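Local coordinates for acetyl xylan esterase (Paenibacillus sp. R4, PDB 6AGQ) that hydrolyses acetyl esters of xylan, working as a cold-active acetyl xylan esterase of the AXE1 family, at the interface of chains A and B. Residues are numbered along the deposited sequence; one frame, centred on the assembly and turned at random. Chains: chain A/B, acetyl xylan esterase.

Contact 1: the interface of chains A and B. Residues chain A 49-51, 101; chain B 311, 315.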
# COMPACT_ATOMS: atom_id res chain seq x y z
N ASP A 49 -1.75 43.18 -17.96
CA ASP A 49 -0.98 42.11 -18.67
C ASP A 49 -1.21 40.67 -18.15
O ASP A 49 -0.26 39.95 -17.83
CB ASP A 49 0.54 42.42 -18.61
CG ASP A 49 1.38 41.51 -19.56
OD1 ASP A 49 0.98 41.35 -20.73
OD2 ASP A 49 2.43 40.97 -19.10
N TYR A 50 -2.48 40.29 -18.03
CA TYR A 50 -2.86 38.90 -17.87
C TYR A 50 -3.11 38.55 -19.33
O TYR A 50 -3.55 39.43 -20.09
CB TYR A 50 -4.15 38.72 -17.03
CG TYR A 50 -4.37 37.32 -16.54
CD1 TYR A 50 -3.58 36.81 -15.53
CD2 TYR A 50 -5.32 36.48 -17.10
CE1 TYR A 50 -3.76 35.52 -15.05
CE2 TYR A 50 -5.52 35.16 -16.62
CZ TYR A 50 -4.72 34.66 -15.59
OH TYR A 50 -4.83 33.34 -15.03
N PRO A 51 -2.89 37.28 -19.73
CA PRO A 51 -3.13 36.93 -21.16
C PRO A 51 -4.60 37.05 -21.66
O PRO A 51 -4.80 37.45 -22.78
CB PRO A 51 -2.66 35.47 -21.24
CG PRO A 51 -1.79 35.27 -20.05
CD PRO A 51 -2.33 36.15 -18.97
N TYR A 101 -6.34 30.63 -9.28
CA TYR A 101 -5.80 31.46 -10.34
C TYR A 101 -6.99 32.04 -11.06
O TYR A 101 -8.02 31.38 -11.13
CB TYR A 101 -4.88 30.62 -11.29
CG TYR A 101 -3.74 29.93 -10.56
CD1 TYR A 101 -3.90 28.66 -9.96
CD2 TYR A 101 -2.48 30.54 -10.46
CE1 TYR A 101 -2.86 28.04 -9.27
CE2 TYR A 101 -1.42 29.93 -9.79
CZ TYR A 101 -1.61 28.68 -9.20
OH TYR A 101 -0.53 28.11 -8.54
N GLU B 311 -1.96 29.37 -17.32
CA GLU B 311 -1.58 30.75 -17.53
C GLU B 311 -0.27 30.88 -18.36
O GLU B 311 -0.17 31.78 -19.20
CB GLU B 311 -1.45 31.48 -16.18
CG GLU B 311 -0.88 32.90 -16.22
CD GLU B 311 -0.47 33.45 -14.83
OE1 GLU B 311 -0.60 32.73 -13.81
OE2 GLU B 311 0.01 34.62 -14.75
N ARG B 315 -0.09 32.67 -22.08
CA ARG B 315 0.89 33.75 -22.32
C ARG B 315 1.75 33.45 -23.54
O ARG B 315 1.86 34.28 -24.43
CB ARG B 315 1.75 33.94 -21.06
CG ARG B 315 2.63 35.18 -21.06
CD ARG B 315 3.26 35.51 -19.71
NE ARG B 315 2.52 36.57 -18.98
CZ ARG B 315 1.65 36.39 -17.99
NH1 ARG B 315 1.33 35.17 -17.55
NH2 ARG B 315 1.05 37.44 -17.43

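Contact 2: the interface of chains A and B. Residues chain A 51-52; chain B 107, 111, 311, 314-315.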
# COMPACT_ATOMS: atom_id res chain seq x y z
N PRO A 51 -2.89 37.28 -19.73
CA PRO A 51 -3.13 36.93 -21.16
C PRO A 51 -4.60 37.05 -21.66
O PRO A 51 -4.80 37.45 -22.78
CB PRO A 51 -2.66 35.47 -21.24
CG PRO A 51 -1.79 35.27 -20.05
CD PRO A 51 -2.33 36.15 -18.97
N LEU A 52 -5.59 36.70 -20.84
CA LEU A 52 -7.02 36.93 -21.17
C LEU A 52 -7.36 38.41 -21.10
O LEU A 52 -7.34 39.01 -20.03
CB LEU A 52 -7.96 36.17 -20.22
CG LEU A 52 -8.43 34.74 -20.52
CD1 LEU A 52 -7.59 34.00 -21.57
CD2 LEU A 52 -8.46 33.93 -19.23
N GLN B 107 -11.45 28.76 -22.97
CA GLN B 107 -10.31 29.67 -22.93
C GLN B 107 -9.75 30.16 -24.28
O GLN B 107 -9.46 31.36 -24.42
CB GLN B 107 -9.16 29.11 -22.09
CG GLN B 107 -8.58 27.79 -22.62
CD GLN B 107 -7.95 26.95 -21.52
OE1 GLN B 107 -7.36 27.48 -20.56
NE2 GLN B 107 -8.09 25.62 -21.64
N MET B 111 -10.06 34.06 -26.10
CA MET B 111 -8.92 34.71 -26.79
C MET B 111 -9.13 35.01 -28.29
O MET B 111 -8.21 35.45 -28.95
CB MET B 111 -7.64 33.87 -26.63
CG MET B 111 -7.18 33.76 -25.18
SD MET B 111 -5.82 32.60 -24.90
CE MET B 111 -4.54 33.36 -25.88
N GLU B 311 -1.96 29.37 -17.32
CA GLU B 311 -1.58 30.75 -17.53
C GLU B 311 -0.27 30.88 -18.36
O GLU B 311 -0.17 31.78 -19.20
CB GLU B 311 -1.45 31.48 -16.18
CG GLU B 311 -0.88 32.90 -16.22
CD GLU B 311 -0.47 33.45 -14.83
OE1 GLU B 311 -0.60 32.73 -13.81
OE2 GLU B 311 0.01 34.62 -14.75
N MET B 314 -1.24 30.13 -22.00
CA MET B 314 -1.99 31.23 -22.57
C MET B 314 -1.08 32.42 -22.91
O MET B 314 -1.28 33.08 -23.91
CB MET B 314 -3.09 31.74 -21.66
CG MET B 314 -4.28 30.84 -21.45
SD MET B 314 -5.38 31.56 -20.19
CE MET B 314 -6.64 30.31 -20.09
N ARG B 315 -0.09 32.67 -22.08
CA ARG B 315 0.89 33.75 -22.32
C ARG B 315 1.75 33.45 -23.54
O ARG B 315 1.86 34.28 -24.43
CB ARG B 315 1.75 33.94 -21.06
CG ARG B 315 2.63 35.18 -21.06
CD ARG B 315 3.26 35.51 -19.71
NE ARG B 315 2.52 36.57 -18.98
CZ ARG B 315 1.65 36.39 -17.99
NH1 ARG B 315 1.33 35.17 -17.55
NH2 ARG B 315 1.05 37.44 -17.43

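Contact 1: the interface of chains A and B
A:Pro51 lies against B:Arg315 where the helix 307-320 of chain B faces a loop of chain A, and this pair forms the tight part of the contact. The proline rim points at the helix backbone, its CG 3.7 Å from the amide N of B:Arg315, with CB close behind. The arginine then wraps round the ring: its chain runs out from the helix and bends at chi3 (-99°), which brings the guanidinium back over the proline, so that CG and CD lie off one face of the flat group, toward its rim. A:Pro51 also packs within its own chain, CD standing 3.4 Å above the ring plane of A:Tyr50. Over the same face, out beyond the ring's CE1 rim, the carboxylate carbon CD of B:Glu311 lies 3.9 Å from A:Tyr50 CE1, while the phenol oxygen OH lies 4.0 Å from B:Glu311 CB; ring and carboxylate are inclined by 35°. The extended glutamate chain crosses the tyrosine at about a right angle and meets it with both the carboxylate and the methylenes CB and CG. Within chain B, NH1 of B:Arg315 gives a salt-bridging hydrogen bond of 3.2 Å to OE2 of B:Glu311, meeting the anti side of the oxygen from 27° outside the carboxylate plane. This link probably restrains both side chains and leaves the other terminal nitrogen pointing toward chain A. The margins are looser. A:Tyr101 comes nearest with CD2, 4.4 Å from B:Glu311 OE1, and loses little surface. The carboxylate of A:Asp49 turns toward the arginine without joining it, OD2 lying 4.1 Å from NH2, although the opposite charges are likely to attract. Polar linkage across this patch instead uses the backbone: B:Arg315 NH2 donates a weak, strongly bent hydrogen bond to the carbonyl O of A:Asp49 at 2.9 Å.

Contact 2: the interface of chains A and B
With CG anti to the carbonyl carbon (chi1 -70°) and the chain extended beyond it, B:Met314 reaches A:Leu52 with its thioether, whereas B:Met111, with the same chi1 setting (-64°), turns CG to the same leucine, and its chi3 bend moves only CE. The methyl CD1 of A:Leu52 is thus held by two methionines, 3.6 Å from SD of B:Met314 and 3.6 Å from CG of B:Met111. The sulfur SD of B:Met111 follows behind its CG, 4.0 Å from CD1 of A:Leu52. The leucine meets B:Met111 at about a right angle and B:Met314 more slantwise, its second methyl CD2 reaching the terminal CE of B:Met314 at 4.1 Å. Beside it, A:Pro51 sets CB against CB of B:Met314 at 3.8 Å, so the proline straddles two neighbouring helix residues, and its CG lies 3.9 Å from the carbonyl O of B:Glu311. Were B:Arg315 an alanine, the CG and CD side of A:Pro51 would probably lose its cover and the carboxylate of B:Glu311 its guanidinium mate. The site is an apolar patch where the loop of chain A between strands 43-46 and 55-63 lies against helix 307-320 and the residue following helix 106-110 of chain B.

Contact 1 and contact 2 are neighbouring parts of one surface, the centres of their C-alpha atoms about 5 Å apart. They share A:Pro51, B:Glu311 and B:Arg315, so one loop of chain A and helix 307-320 of chain B serve both. Contact 1 carries the polar and aromatic character, contact 2 the sulfur-rich apolar one. The interface is two-fold symmetric, and each contact recurs with the chains exchanged, doubling its contribution. The deposited assembly holds six copies of the esterase; this pairing may help to build such a hexamer, though the structure alone does not prove it.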